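Local coordinates for protein pectate lyase (Bacillus subtilis, PDB 5AMV) that cleaves polygalacturonate (pectate) by calcium-dependent elimination, releasing oligosaccharides with unsaturated galacturonosyl groups at their non-reducing ends, at residues Asn50-Met64 and Ala127-Val141. Residues are numbered along the deposited sequence; the frame is centred on the assembly and turned at random. Where two conformers were deposited one is given.
Sequences NTTPKIIYIKGTIDM and ANTTIVGSGTNAKVV
Strands 54-58 and 129-133 run parallel, their axes 4.7 Å apart and 20° from aligned; after an interruption around Gly60 on one side and a longer loop through Gly135 and Thr136 on the other, the pairing resumes between 61-63 and 139-141. At the start of the first strand pair Lys54 folds back, bent at chi3 (74°) and chi4 (57°), bringing NZ 2.9 Å from Thr129 OG1, which also bonds Pro126 O. The same ammonium bonds Asn50 O, and a bond of 2.7 Å from Lys54 NZ to Thr52 O helps tie the incoming turn to the second strand. With an alanine here, both carbonyls and Thr129 OG1 would probably lose their charged donor, leaving the turn freer to move. Asn128 ND2 reaches Thr51 O of this turn at 2.8 Å in the carbonyl plane, on a lone pair, almost straight. Further along, Ile58 CD1 lies between Ile131 CG2 and Val140 CG2, 3.8 Å from each, bridging both strand pairs on the face shared with Ile56. On the other face Val132 CG2 packs obliquely on Tyr57 CD1 (3.5 Å). A water links Gly60 N to Ser134 O and Asn137 OD1 where the pairing is interrupted. Such in-register stacking of successive parallel coils is characteristic of the right-handed parallel beta-helix of polysaccharide lyase family 1.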
ATOM      1  N   ASN A  50       5.636 -22.391  -3.696  1.00 19.42           N
ATOM      2  CA  ASN A  50       6.530 -22.556  -4.852  1.00 18.44           C
ATOM      3  C   ASN A  50       7.771 -21.647  -4.768  1.00 18.45           C
ATOM      4  O   ASN A  50       7.794 -20.517  -5.325  1.00 17.25           O
ATOM      5  CB  ASN A  50       5.736 -22.292  -6.144  1.00 17.99           C
ATOM      6  CG  ASN A  50       6.585 -22.367  -7.392  1.00 18.51           C
ATOM      7  OD1 ASN A  50       7.692 -22.929  -7.390  1.00 20.90           O
ATOM      8  ND2 ASN A  50       6.080 -21.792  -8.473  1.00 14.58           N
ATOM      9  N   THR A  51       8.804 -22.140  -4.073  1.00 17.47           N
ATOM     10  CA  THR A  51      10.036 -21.363  -3.823  1.00 16.93           C
ATOM     11  C   THR A  51      11.077 -21.401  -4.965  1.00 15.95           C
ATOM     12  O   THR A  51      12.146 -20.786  -4.880  1.00 15.57           O
ATOM     13  CB  THR A  51      10.708 -21.853  -2.549  1.00 17.60           C
ATOM     14  OG1 THR A  51      11.069 -23.227  -2.757  1.00 20.03           O
ATOM     15  CG2 THR A  51       9.769 -21.773  -1.374  1.00 17.17           C
ATOM     16  N   THR A  52      10.782 -22.125  -6.034  1.00 15.73           N
ATOM     17  CA  THR A  52      11.646 -22.126  -7.222  1.00 16.20           C
ATOM     18  C   THR A  52      11.925 -20.679  -7.699  1.00 15.74           C
ATOM     19  O   THR A  52      10.964 -19.960  -7.968  1.00 14.66           O
ATOM     20  CB  THR A  52      10.938 -22.884  -8.363  1.00 17.28           C
ATOM     21  OG1 THR A  52      10.582 -24.200  -7.896  1.00 20.89           O
ATOM     22  CG2 THR A  52      11.806 -23.008  -9.582  1.00 18.09           C
ATOM     23  N   PRO A  53      13.211 -20.268  -7.831  1.00 14.80           N
ATOM     24  CA  PRO A  53      13.401 -18.907  -8.357  1.00 14.69           C
ATOM     25  C   PRO A  53      12.708 -18.718  -9.709  1.00 14.22           C
ATOM     26  O   PRO A  53      12.814 -19.581 -10.614  1.00 14.02           O
ATOM     27  CB  PRO A  53      14.911 -18.780  -8.516  1.00 14.85           C
ATOM     28  CG  PRO A  53      15.455 -19.723  -7.475  1.00 16.60           C
ATOM     29  CD  PRO A  53      14.487 -20.861  -7.373  1.00 15.45           C
ATOM     30  N   LYS A  54      11.962 -17.611  -9.834  1.00 13.28           N
ATOM     31  CA  LYS A  54      11.182 -17.338 -11.045  1.00 11.46           C
ATOM     32  C   LYS A  54      11.107 -15.851 -11.414  1.00 12.10           C
ATOM     33  O   LYS A  54      11.091 -14.991 -10.539  1.00 11.25           O
ATOM     34  CB  LYS A  54       9.768 -17.904 -10.869  1.00 11.69           C
ATOM     35  CG  LYS A  54       8.938 -17.124  -9.843  1.00 11.66           C
ATOM     36  CD  LYS A  54       7.723 -17.846  -9.310  1.00 14.84           C
ATOM     37  CE  LYS A  54       8.094 -18.940  -8.322  1.00 13.56           C
ATOM     38  NZ  LYS A  54       8.926 -18.437  -7.129  1.00 12.75           N
ATOM     39  N   ILE A  55      11.056 -15.555 -12.712  1.00 11.58           N
ATOM     40  CA  ILE A  55      10.885 -14.206 -13.190  1.00 10.89           C
ATOM     41  C   ILE A  55       9.592 -14.203 -13.982  1.00 11.06           C
ATOM     42  O   ILE A  55       9.364 -15.095 -14.818  1.00 11.65           O
ATOM     43  CB  ILE A  55      12.072 -13.770 -14.068  1.00 11.43           C
ATOM     44  CG1 ILE A  55      13.339 -13.726 -13.223  1.00 11.26           C
ATOM     45  CG2 ILE A  55      11.826 -12.368 -14.711  1.00 11.26           C
ATOM     46  CD1 ILE A  55      14.618 -13.698 -13.996  1.00 12.16           C
ATOM     47  N   ILE A  56       8.762 -13.199 -13.730  1.00  9.35           N
ATOM     48  CA  ILE A  56       7.466 -13.080 -14.393  1.00  8.90           C
ATOM     49  C   ILE A  56       7.360 -11.695 -14.965  1.00  8.94           C
ATOM     50  O   ILE A  56       7.351 -10.727 -14.205  1.00  9.00           O
ATOM     51  CB  ILE A  56       6.308 -13.296 -13.394  1.00  8.68           C
ATOM     52  CG1 ILE A  56       6.353 -14.714 -12.826  1.00 10.51           C
ATOM     53  CG2 ILE A  56       4.920 -13.003 -14.062  1.00  7.89           C
ATOM     54  CD1 ILE A  56       5.398 -14.941 -11.646  1.00 10.95           C
ATOM     55  N   TYR A  57       7.279 -11.611 -16.306  1.00  8.66           N
ATOM     56  CA  TYR A  57       7.063 -10.360 -17.017  1.00  8.92           C
ATOM     57  C   TYR A  57       5.566 -10.140 -17.206  1.00  8.96           C
ATOM     58  O   TYR A  57       4.896 -11.021 -17.727  1.00 10.40           O
ATOM     59  CB  TYR A  57       7.704 -10.390 -18.430  1.00  8.68           C
ATOM     60  CG  TYR A  57       9.204 -10.317 -18.335  1.00 10.57           C
ATOM     61  CD1 TYR A  57       9.835  -9.095 -18.074  1.00 10.70           C
ATOM     62  CD2 TYR A  57       9.991 -11.473 -18.451  1.00 12.64           C
ATOM     63  CE1 TYR A  57      11.252  -9.017 -17.955  1.00 10.98           C
ATOM     64  CE2 TYR A  57      11.372 -11.396 -18.355  1.00 11.09           C
ATOM     65  CZ  TYR A  57      11.990 -10.176 -18.098  1.00 13.85           C
ATOM     66  OH  TYR A  57      13.366 -10.169 -17.985  1.00 14.05           O
ATOM     67  N   ILE A  58       5.063  -8.971 -16.822  1.00  8.65           N
ATOM     68  CA  ILE A  58       3.665  -8.624 -17.094  1.00  8.11           C
ATOM     69  C   ILE A  58       3.594  -7.891 -18.419  1.00  8.01           C
ATOM     70  O   ILE A  58       4.201  -6.807 -18.594  1.00  8.42           O
ATOM     71  CB  ILE A  58       3.020  -7.800 -15.930  1.00  8.92           C
ATOM     72  CG1 ILE A  58       3.109  -8.694 -14.675  1.00 13.28           C
ATOM     73  CG2 ILE A  58       1.579  -7.305 -16.326  1.00  9.56           C
ATOM     74  CD1 ILE A  58       2.017  -8.574 -13.649  1.00 19.55           C
ATOM     75  N   LYS A  59       2.849  -8.488 -19.351  1.00  7.95           N
ATOM     76  CA  LYS A  59       2.666  -7.903 -20.661  1.00  8.58           C
ATOM     77  C   LYS A  59       1.258  -7.301 -20.812  1.00  9.10           C
ATOM     78  O   LYS A  59       0.246  -8.050 -20.831  1.00 10.65           O
ATOM     79  CB  LYS A  59       2.936  -9.005 -21.712  1.00  9.01           C
ATOM     80  CG  LYS A  59       2.696  -8.577 -23.119  1.00 12.50           C
ATOM     81  CD  LYS A  59       3.024  -9.704 -24.098  1.00 15.94           C
ATOM     82  CE  LYS A  59       2.957  -9.149 -25.511  1.00 20.63           C
ATOM     83  NZ  LYS A  59       3.094 -10.286 -26.490  1.00 19.90           N
ATOM     84  N   GLY A  60       1.205  -5.966 -20.892  1.00  9.10           N
ATOM     85  CA  GLY A  60      -0.059  -5.252 -21.113  1.00  9.28           C
ATOM     86  C   GLY A  60      -0.854  -5.187 -19.823  1.00  9.12           C
ATOM     87  O   GLY A  60      -0.290  -5.198 -18.729  1.00  8.24           O
ATOM     88  N   THR A  61      -2.175  -5.208 -19.962  1.00  8.92           N
ATOM     89  CA  THR A  61      -3.100  -5.067 -18.807  1.00  8.96           C
ATOM     90  C   THR A  61      -3.641  -6.415 -18.387  1.00  9.24           C
ATOM     91  O   THR A  61      -4.176  -7.154 -19.236  1.00  9.43           O
ATOM     92  CB  THR A  61      -4.253  -4.175 -19.246  1.00  9.25           C
ATOM     93  OG1 THR A  61      -3.755  -2.846 -19.452  1.00 10.77           O
ATOM     94  CG2 THR A  61      -5.406  -4.118 -18.177  1.00  9.85           C
ATOM     95  N   ILE A  62      -3.513  -6.723 -17.085  1.00  6.82           N
ATOM     96  CA  ILE A  62      -4.104  -7.933 -16.494  1.00  6.95           C
ATOM     97  C   ILE A  62      -5.237  -7.507 -15.557  1.00  7.27           C
ATOM     98  O   ILE A  62      -5.002  -6.989 -14.449  1.00  7.45           O
ATOM     99  CB  ILE A  62      -3.042  -8.805 -15.749  1.00  7.26           C
ATOM    100  CG1 ILE A  62      -1.980  -9.248 -16.777  1.00  9.27           C
ATOM    101  CG2 ILE A  62      -3.744 -10.021 -15.049  1.00  8.40           C
ATOM    102  CD1 ILE A  62      -0.933 -10.243 -16.233  1.00  9.73           C
ATOM    103  N   ASP A  63      -6.463  -7.681 -16.057  1.00  6.99           N
ATOM    104  CA  ASP A  63      -7.663  -7.511 -15.251  1.00  5.93           C
ATOM    105  C   ASP A  63      -7.874  -8.783 -14.431  1.00  5.88           C
ATOM    106  O   ASP A  63      -7.958  -9.904 -14.991  1.00  7.02           O
ATOM    107  CB  ASP A  63      -8.843  -7.160 -16.197  1.00  5.83           C
ATOM    108  CG  ASP A  63     -10.168  -6.966 -15.472  1.00  7.10           C
ATOM    109  OD1 ASP A  63     -10.243  -6.993 -14.221  1.00  8.20           O
ATOM    110  OD2 ASP A  63     -11.176  -6.710 -16.190  1.00  9.59           O
ATOM    111  N   MET A  64      -7.899  -8.617 -13.100  1.00  6.63           N
ATOM    112  CA  MET A  64      -8.066  -9.741 -12.183  1.00  7.39           C
ATOM    113  C   MET A  64      -9.515 -10.097 -11.911  1.00  7.40           C
ATOM    114  O   MET A  64      -9.797 -11.182 -11.401  1.00  6.92           O
ATOM    115  CB  MET A  64      -7.300  -9.481 -10.878  1.00  7.31           C
ATOM    116  CG  MET A  64      -5.769  -9.412 -11.111  1.00  7.86           C
ATOM    117  SD  MET A  64      -5.072 -10.995 -11.660  1.00  9.55           S
ATOM    118  CE  MET A  64      -5.168 -11.980 -10.148  1.00 10.28           C
ATOM    119  N   ALA A 127       7.916 -17.294  -2.567  1.00  9.53           N
ATOM    120  CA  ALA A 127       9.292 -16.870  -2.344  1.00 10.31           C
ATOM    121  C   ALA A 127      10.148 -16.883  -3.612  1.00  9.98           C
ATOM    122  O   ALA A 127       9.923 -17.707  -4.531  1.00 10.53           O
ATOM    123  CB  ALA A 127       9.934 -17.804  -1.299  1.00 11.45           C
ATOM    124  N   ASN A 128      11.183 -16.036  -3.620  1.00 10.34           N
ATOM    125  CA  ASN A 128      12.185 -15.987  -4.700  1.00 10.02           C
ATOM    126  C   ASN A 128      11.541 -15.692  -6.041  1.00 10.49           C
ATOM    127  O   ASN A 128      11.700 -16.443  -7.021  1.00 10.75           O
ATOM    128  CB  ASN A 128      12.998 -17.301  -4.768  1.00 10.36           C
ATOM    129  CG  ASN A 128      13.531 -17.730  -3.405  1.00 11.47           C
ATOM    130  OD1 ASN A 128      14.106 -16.934  -2.668  1.00 14.73           O
ATOM    131  ND2 ASN A 128      13.321 -18.995  -3.053  1.00 12.66           N
ATOM    132  N   THR A 129      10.782 -14.595  -6.069  1.00  9.00           N
ATOM    133  CA  THR A 129      10.010 -14.235  -7.261  1.00  8.79           C
ATOM    134  C   THR A 129      10.313 -12.803  -7.608  1.00  8.39           C
ATOM    135  O   THR A 129      10.332 -11.943  -6.707  1.00  9.21           O
ATOM    136  CB  THR A 129       8.521 -14.355  -6.987  1.00  8.49           C
ATOM    137  OG1 THR A 129       8.193 -15.707  -6.630  1.00  9.50           O
ATOM    138  CG2 THR A 129       7.716 -13.961  -8.207  1.00  8.67           C
ATOM    139  N   THR A 130      10.521 -12.544  -8.904  1.00  8.57           N
ATOM    140  CA  THR A 130      10.594 -11.193  -9.433  1.00  8.23           C
ATOM    141  C   THR A 130       9.466 -11.016 -10.441  1.00  8.94           C
ATOM    142  O   THR A 130       9.303 -11.837 -11.336  1.00 10.19           O
ATOM    143  CB  THR A 130      11.934 -10.907 -10.137  1.00  9.42           C
ATOM    144  OG1 THR A 130      12.995 -10.943  -9.160  1.00  8.42           O
ATOM    145  CG2 THR A 130      11.898  -9.521 -10.904  1.00  8.46           C
ATOM    146  N   ILE A 131       8.663  -9.975 -10.241  1.00  8.36           N
ATOM    147  CA  ILE A 131       7.568  -9.670 -11.160  1.00  7.42           C
ATOM    148  C   ILE A 131       7.789  -8.247 -11.649  1.00  7.18           C
ATOM    149  O   ILE A 131       7.823  -7.318 -10.856  1.00  8.11           O
ATOM    150  CB  ILE A 131       6.157  -9.786 -10.483  1.00  6.71           C
ATOM    151  CG1 ILE A 131       6.014 -11.109  -9.705  1.00  8.95           C
ATOM    152  CG2 ILE A 131       4.987  -9.460 -11.501  1.00  9.04           C
ATOM    153  CD1 ILE A 131       4.640 -11.299  -9.005  1.00  9.84           C
ATOM    154  N   VAL A 132       7.948  -8.084 -12.965  1.00  7.07           N
ATOM    155  CA  VAL A 132       8.293  -6.787 -13.525  1.00  7.42           C
ATOM    156  C   VAL A 132       7.421  -6.490 -14.746  1.00  8.25           C
ATOM    157  O   VAL A 132       7.079  -7.393 -15.506  1.00  8.18           O
ATOM    158  CB  VAL A 132       9.799  -6.621 -13.892  1.00  8.48           C
ATOM    159  CG1 VAL A 132      10.707  -6.801 -12.630  1.00  8.37           C
ATOM    160  CG2 VAL A 132      10.205  -7.619 -14.942  1.00  9.59           C
ATOM    161  N   GLY A 133       7.044  -5.233 -14.901  1.00  6.51           N
ATOM    162  CA  GLY A 133       6.281  -4.869 -16.089  1.00  7.81           C
ATOM    163  C   GLY A 133       7.135  -4.821 -17.333  1.00  8.87           C
ATOM    164  O   GLY A 133       8.291  -4.348 -17.306  1.00  8.44           O
ATOM    165  N   SER A 134       6.578  -5.289 -18.445  1.00  8.91           N
ATOM    166  CA  SER A 134       7.242  -5.154 -19.736  0.50  9.51           C
ATOM    167  C   SER A 134       6.904  -3.788 -20.342  1.00  9.57           C
ATOM    168  O   SER A 134       5.729  -3.406 -20.437  1.00 10.26           O
ATOM    169  CB  SER A 134       6.796  -6.286 -20.673  0.50  8.98           C
ATOM    170  OG  SER A 134       7.343  -7.527 -20.280  0.50  8.02           O
ATOM    171  N   GLY A 135       7.923  -3.039 -20.747  1.00  9.44           N
ATOM    172  CA  GLY A 135       7.680  -1.753 -21.373  1.00  9.11           C
ATOM    173  C   GLY A 135       7.071  -0.767 -20.388  1.00  8.83           C
ATOM    174  O   GLY A 135       7.320  -0.843 -19.189  1.00  8.94           O
ATOM    175  N   THR A 136       6.246   0.147 -20.900  1.00  8.36           N
ATOM    176  CA  THR A 136       5.803   1.273 -20.093  1.00  8.61           C
ATOM    177  C   THR A 136       4.298   1.232 -19.783  1.00  9.61           C
ATOM    178  O   THR A 136       3.767   2.186 -19.187  1.00 11.80           O
ATOM    179  CB  THR A 136       6.125   2.630 -20.746  1.00  8.82           C
ATOM    180  OG1 THR A 136       5.408   2.754 -21.981  1.00 12.57           O
ATOM    181  CG2 THR A 136       7.635   2.813 -20.946  1.00 10.30           C
ATOM    182  N   ASN A 137       3.619   0.145 -20.137  1.00  8.84           N
ATOM    183  CA  ASN A 137       2.165   0.117 -19.935  1.00  9.12           C
ATOM    184  C   ASN A 137       1.685  -1.169 -19.286  1.00  8.86           C
ATOM    185  O   ASN A 137       0.512  -1.544 -19.446  1.00  9.39           O
ATOM    186  CB  ASN A 137       1.444   0.322 -21.287  1.00  8.57           C
ATOM    187  CG  ASN A 137       1.686  -0.842 -22.268  1.00 11.30           C
ATOM    188  OD1 ASN A 137       2.604  -1.662 -22.093  1.00 11.34           O
ATOM    189  ND2 ASN A 137       0.833  -0.925 -23.311  1.00 11.93           N
ATOM    190  N   ALA A 138       2.564  -1.832 -18.510  1.00  7.68           N
ATOM    191  CA  ALA A 138       2.137  -3.014 -17.747  1.00  8.27           C
ATOM    192  C   ALA A 138       1.197  -2.582 -16.622  1.00  7.91           C
ATOM    193  O   ALA A 138       1.524  -1.693 -15.860  1.00  8.72           O
ATOM    194  CB  ALA A 138       3.332  -3.728 -17.169  1.00  6.60           C
ATOM    195  N   LYS A 139       0.048  -3.242 -16.499  1.00  7.40           N
ATOM    196  CA  LYS A 139      -0.981  -2.827 -15.527  0.50  7.84           C
ATOM    197  C   LYS A 139      -1.575  -4.070 -14.874  1.00  7.64           C
ATOM    198  O   LYS A 139      -1.773  -5.092 -15.540  1.00  7.83           O
ATOM    199  CB  LYS A 139      -2.112  -2.064 -16.237  0.50  8.58           C
ATOM    200  CG  LYS A 139      -1.715  -0.746 -16.876  0.50 10.98           C
ATOM    201  CD  LYS A 139      -2.942  -0.167 -17.589  0.50 13.80           C
ATOM    202  CE  LYS A 139      -2.668   1.159 -18.284  0.50 17.97           C
ATOM    203  NZ  LYS A 139      -1.472   1.132 -19.180  0.50 20.56           N
ATOM    204  N   VAL A 140      -1.846  -3.971 -13.574  1.00  6.68           N
ATOM    205  CA  VAL A 140      -2.651  -4.965 -12.880  1.00  6.65           C
ATOM    206  C   VAL A 140      -3.898  -4.192 -12.400  1.00  7.24           C
ATOM    207  O   VAL A 140      -3.792  -3.212 -11.661  1.00  6.90           O
ATOM    208  CB  VAL A 140      -1.875  -5.585 -11.676  1.00  6.77           C
ATOM    209  CG1 VAL A 140      -2.809  -6.401 -10.779  1.00  7.81           C
ATOM    210  CG2 VAL A 140      -0.729  -6.442 -12.170  1.00  7.03           C
ATOM    211  N   VAL A 141      -5.083  -4.649 -12.832  1.00  7.77           N
ATOM    212  CA  VAL A 141      -6.311  -3.927 -12.605  1.00  8.15           C
ATOM    213  C   VAL A 141      -7.236  -4.746 -11.718  1.00  7.07           C
ATOM    214  O   VAL A 141      -7.569  -5.883 -12.062  1.00  8.00           O
ATOM    215  CB  VAL A 141      -7.046  -3.563 -13.959  1.00  7.82           C
ATOM    216  CG1 VAL A 141      -8.303  -2.760 -13.683  1.00  8.43           C
ATOM    217  CG2 VAL A 141      -6.103  -2.699 -14.834  1.00 10.38           C
TER
HETATM  218  O   HOH W   1       3.185  -4.070 -20.982  1.00 12.31           O
HETATM  219  O   HOH W   2      -1.703  -2.071 -20.972  1.00 12.07           O